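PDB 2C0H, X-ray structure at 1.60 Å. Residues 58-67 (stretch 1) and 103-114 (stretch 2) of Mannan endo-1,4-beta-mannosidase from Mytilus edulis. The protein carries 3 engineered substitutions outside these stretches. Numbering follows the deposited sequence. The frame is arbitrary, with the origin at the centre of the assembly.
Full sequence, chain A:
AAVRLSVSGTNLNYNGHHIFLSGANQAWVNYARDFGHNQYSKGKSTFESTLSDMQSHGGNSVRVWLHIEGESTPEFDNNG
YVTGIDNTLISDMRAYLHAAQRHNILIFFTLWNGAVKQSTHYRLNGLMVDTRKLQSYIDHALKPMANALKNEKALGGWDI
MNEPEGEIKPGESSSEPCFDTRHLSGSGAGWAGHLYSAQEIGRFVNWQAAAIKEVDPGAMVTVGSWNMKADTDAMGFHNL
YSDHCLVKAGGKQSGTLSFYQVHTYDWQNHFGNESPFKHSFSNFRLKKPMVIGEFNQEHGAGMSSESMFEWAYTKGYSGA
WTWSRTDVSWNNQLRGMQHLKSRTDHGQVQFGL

Stretch 1, residues 58-67: GGNSVRVWLH
Stretch 2, residues 103-114: HNILIFFTLWNG

Residues 61-67 and 106-113 form neighbouring parallel strands, their axes 34° apart and 4.5 Å at closest approach. Ser61 pairs with Leu106, Val62 with Ile107, Arg63 with Phe108, Val64 with Phe109 and Trp65 with Thr110; CA-CA distances are 4.5 to 5.1 Å. Phi/psi stays extended, as at Val62 (-134/136) and Thr110 (-100/121).

The hydrogen bonds alternate in direction, as parallel strands require. Leu106 N donates to Asn60 O (2.9 Å), Val62 N to Leu106 O (2.9 Å), Phe108 N to Val62 O (2.9 Å), Val64 N to Phe108 O (2.9 Å), Thr110 N to Val64 O (2.8 Å) and Leu66 N to Thr110 O (2.8 Å). The ladder then loosens. Leu66 turns to -106/-85 and Leu111 to -73/-57, and His67 N makes a weak bond to Leu111 O (3.0 Å, 123°).

Thr110 covers the most surface. Its side chain (chi1 m) shares a face with Arg63 and Trp65. Trp65 (chi1 m, chi2 10°) brings its indole back over its partner: CD1 lies 3.6 Å from Thr110 CB, and Thr110 CG2 sits over one ring face. Arg63, t at chi1 to chi3, extends past the threonine, with NE 3.3 Å from Thr110 OG1.

His67 is next in area. Its CA-to-CB bond points toward the other strand (chi1 m, chi2 -52°). The ring meets Trp112 (chi1 m, chi2 106°) obliquely, with centroids 4.9 Å apart and planes at 43°. His67 CB is 3.6 Å from Trp112 CZ3.

Val62 (t) and Val64 (p) lie on the other face, with Ile107 (m, m) and Phe109 (m, chi2 -75°). This packing is apolar. Val62 CG2 touches Ile105 CG2 at 3.8 Å. Val64 CG1 reaches Ile107 CG2 at 3.9 Å and presses against Phe109 CD1 at 3.3 Å.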

# COMPACT_ATOMS: atom_id res chain seq x y z
N GLY A 58 -17.34 9.32 7.92
CA GLY A 58 -16.51 8.70 8.94
C GLY A 58 -15.23 8.00 8.50
O GLY A 58 -14.64 7.29 9.30
N GLY A 59 -14.81 8.19 7.25
CA GLY A 59 -13.53 7.66 6.77
C GLY A 59 -12.40 8.53 7.28
O GLY A 59 -12.58 9.74 7.48
N ASN A 60 -11.23 7.92 7.47
CA ASN A 60 -10.08 8.61 8.03
C ASN A 60 -8.80 8.45 7.22
O ASN A 60 -7.75 8.94 7.64
CB ASN A 60 -9.83 8.17 9.48
CG ASN A 60 -9.54 6.68 9.63
OD1 ASN A 60 -8.97 6.03 8.75
ND2 ASN A 60 -9.91 6.12 10.79
N SER A 61 -8.87 7.77 6.08
CA SER A 61 -7.66 7.55 5.28
C SER A 61 -7.93 7.26 3.82
O SER A 61 -8.97 6.68 3.47
CB SER A 61 -6.80 6.44 5.88
OG SER A 61 -7.56 5.31 6.26
N VAL A 62 -6.98 7.65 2.98
CA VAL A 62 -7.06 7.48 1.52
C VAL A 62 -5.72 6.93 1.04
O VAL A 62 -4.67 7.43 1.48
CB VAL A 62 -7.37 8.81 0.78
CG1 VAL A 62 -7.42 8.61 -0.72
CG2 VAL A 62 -8.66 9.41 1.25
N ARG A 63 -5.76 5.93 0.16
CA ARG A 63 -4.59 5.42 -0.56
C ARG A 63 -4.59 6.01 -1.98
O ARG A 63 -5.59 5.92 -2.71
CB ARG A 63 -4.60 3.89 -0.58
CG ARG A 63 -3.49 3.17 -1.37
CD ARG A 63 -3.54 1.65 -1.08
NE ARG A 63 -2.51 0.83 -1.74
CZ ARG A 63 -2.70 -0.04 -2.74
NH1 ARG A 63 -3.89 -0.25 -3.28
NH2 ARG A 63 -1.67 -0.73 -3.21
N VAL A 64 -3.46 6.60 -2.36
CA VAL A 64 -3.33 7.22 -3.68
C VAL A 64 -2.04 6.77 -4.35
O VAL A 64 -1.03 6.62 -3.69
CB VAL A 64 -3.38 8.76 -3.57
CG1 VAL A 64 -2.18 9.32 -2.85
CG2 VAL A 64 -3.51 9.40 -4.93
N TRP A 65 -2.09 6.52 -5.66
CA TRP A 65 -0.92 6.04 -6.41
C TRP A 65 -0.13 7.22 -7.02
O TRP A 65 -0.72 8.16 -7.57
CB TRP A 65 -1.35 5.07 -7.51
CG TRP A 65 -1.95 3.74 -7.04
CD1 TRP A 65 -2.31 3.39 -5.75
CD2 TRP A 65 -2.27 2.63 -7.86
NE1 TRP A 65 -2.82 2.12 -5.74
CE2 TRP A 65 -2.83 1.63 -7.02
CE3 TRP A 65 -2.16 2.37 -9.23
CZ2 TRP A 65 -3.25 0.39 -7.52
CZ3 TRP A 65 -2.58 1.14 -9.72
CH2 TRP A 65 -3.12 0.17 -8.87
N LEU A 66 1.20 7.15 -6.92
CA LEU A 66 2.09 8.25 -7.27
C LEU A 66 2.83 8.01 -8.61
O LEU A 66 2.35 8.42 -9.66
CB LEU A 66 3.06 8.52 -6.10
CG LEU A 66 3.87 9.82 -6.18
CD1 LEU A 66 3.02 11.06 -6.00
CD2 LEU A 66 4.96 9.84 -5.12
N HIS A 67 3.96 7.31 -8.62
CA HIS A 67 4.74 7.16 -9.88
C HIS A 67 4.16 6.13 -10.86
O HIS A 67 4.21 6.36 -12.07
CB HIS A 67 6.19 6.75 -9.62
CG HIS A 67 6.90 7.57 -8.59
ND1 HIS A 67 6.95 8.94 -8.62
CD2 HIS A 67 7.69 7.18 -7.57
CE1 HIS A 67 7.71 9.37 -7.62
NE2 HIS A 67 8.17 8.32 -6.97
N HIS A 103 -9.66 18.14 6.61
CA HIS A 103 -10.74 17.13 6.73
C HIS A 103 -10.42 15.95 7.68
O HIS A 103 -11.13 14.94 7.69
CB HIS A 103 -11.10 16.59 5.34
CG HIS A 103 -11.73 17.60 4.44
ND1 HIS A 103 -13.08 17.87 4.46
CD2 HIS A 103 -11.20 18.40 3.49
CE1 HIS A 103 -13.35 18.79 3.55
NE2 HIS A 103 -12.23 19.13 2.95
N ASN A 104 -9.34 16.07 8.46
CA ASN A 104 -8.85 15.00 9.34
C ASN A 104 -8.66 13.62 8.68
O ASN A 104 -9.05 12.60 9.24
CB ASN A 104 -9.75 14.86 10.58
CG ASN A 104 -9.45 15.90 11.64
OD1 ASN A 104 -8.30 16.16 11.98
ND2 ASN A 104 -10.51 16.48 12.20
N ILE A 105 -8.03 13.61 7.51
CA ILE A 105 -7.79 12.36 6.77
C ILE A 105 -6.29 12.14 6.57
O ILE A 105 -5.58 13.10 6.26
CB ILE A 105 -8.55 12.40 5.43
CG1 ILE A 105 -10.05 12.24 5.72
CG2 ILE A 105 -8.06 11.34 4.50
CD1 ILE A 105 -10.94 12.43 4.52
N LEU A 106 -5.84 10.91 6.79
CA LEU A 106 -4.45 10.49 6.55
C LEU A 106 -4.28 9.95 5.14
O LEU A 106 -5.07 9.12 4.67
CB LEU A 106 -4.04 9.40 7.54
CG LEU A 106 -3.95 9.78 9.01
CD1 LEU A 106 -3.83 8.52 9.85
CD2 LEU A 106 -2.76 10.73 9.27
N ILE A 107 -3.19 10.35 4.49
CA ILE A 107 -2.89 9.90 3.14
C ILE A 107 -1.76 8.87 3.11
O ILE A 107 -0.71 9.06 3.75
CB ILE A 107 -2.50 11.13 2.24
CG1 ILE A 107 -3.58 12.22 2.26
CG2 ILE A 107 -2.16 10.72 0.82
CD1 ILE A 107 -4.97 11.76 1.88
N PHE A 108 -1.96 7.81 2.34
CA PHE A 108 -0.92 6.81 2.06
C PHE A 108 -0.58 6.86 0.58
O PHE A 108 -1.44 6.60 -0.26
CB PHE A 108 -1.38 5.42 2.50
CG PHE A 108 -1.55 5.31 3.98
CD1 PHE A 108 -0.51 4.83 4.77
CD2 PHE A 108 -2.71 5.75 4.59
CE1 PHE A 108 -0.64 4.77 6.14
CE2 PHE A 108 -2.83 5.70 5.98
CZ PHE A 108 -1.81 5.18 6.74
N PHE A 109 0.66 7.20 0.24
CA PHE A 109 1.11 7.27 -1.14
C PHE A 109 1.74 5.93 -1.59
O PHE A 109 2.62 5.37 -0.92
CB PHE A 109 2.16 8.38 -1.32
CG PHE A 109 1.62 9.79 -1.22
CD1 PHE A 109 0.89 10.33 -2.27
CD2 PHE A 109 1.91 10.59 -0.14
CE1 PHE A 109 0.43 11.64 -2.22
CE2 PHE A 109 1.44 11.89 -0.07
CZ PHE A 109 0.70 12.42 -1.12
N THR A 110 1.28 5.39 -2.72
CA THR A 110 1.82 4.15 -3.28
C THR A 110 2.79 4.49 -4.41
O THR A 110 2.41 5.11 -5.40
CB THR A 110 0.71 3.23 -3.82
OG1 THR A 110 -0.24 2.99 -2.78
CG2 THR A 110 1.24 1.91 -4.27
N LEU A 111 4.04 4.07 -4.29
CA LEU A 111 5.07 4.52 -5.22
C LEU A 111 4.94 3.87 -6.61
O LEU A 111 4.84 4.61 -7.60
CB LEU A 111 6.47 4.22 -4.63
CG LEU A 111 6.80 4.95 -3.33
CD1 LEU A 111 8.18 4.46 -2.90
CD2 LEU A 111 6.76 6.45 -3.45
N TRP A 112 4.95 2.54 -6.68
CA TRP A 112 5.00 1.76 -7.93
C TRP A 112 3.83 0.80 -8.09
O TRP A 112 3.12 0.51 -7.14
CB TRP A 112 6.30 0.96 -8.02
CG TRP A 112 7.51 1.80 -7.75
CD1 TRP A 112 8.28 1.80 -6.61
CD2 TRP A 112 8.10 2.78 -8.61
NE1 TRP A 112 9.28 2.69 -6.72
CE2 TRP A 112 9.21 3.32 -7.93
CE3 TRP A 112 7.79 3.26 -9.89
CZ2 TRP A 112 10.03 4.31 -8.49
CZ3 TRP A 112 8.60 4.26 -10.45
CH2 TRP A 112 9.71 4.76 -9.74
N ASN A 113 3.65 0.28 -9.31
CA ASN A 113 2.60 -0.71 -9.60
C ASN A 113 3.14 -1.92 -10.39
O ASN A 113 3.74 -1.76 -11.46
CB ASN A 113 1.50 -0.04 -10.41
CG ASN A 113 0.33 -0.96 -10.69
OD1 ASN A 113 0.08 -1.91 -9.97
ND2 ASN A 113 -0.39 -0.66 -11.77
N GLY A 114 2.87 -3.13 -9.89
CA GLY A 114 3.26 -4.38 -10.54
C GLY A 114 2.12 -5.17 -11.18
O GLY A 114 2.32 -6.29 -11.63
O HOH W 1 -12.43 12.41 8.59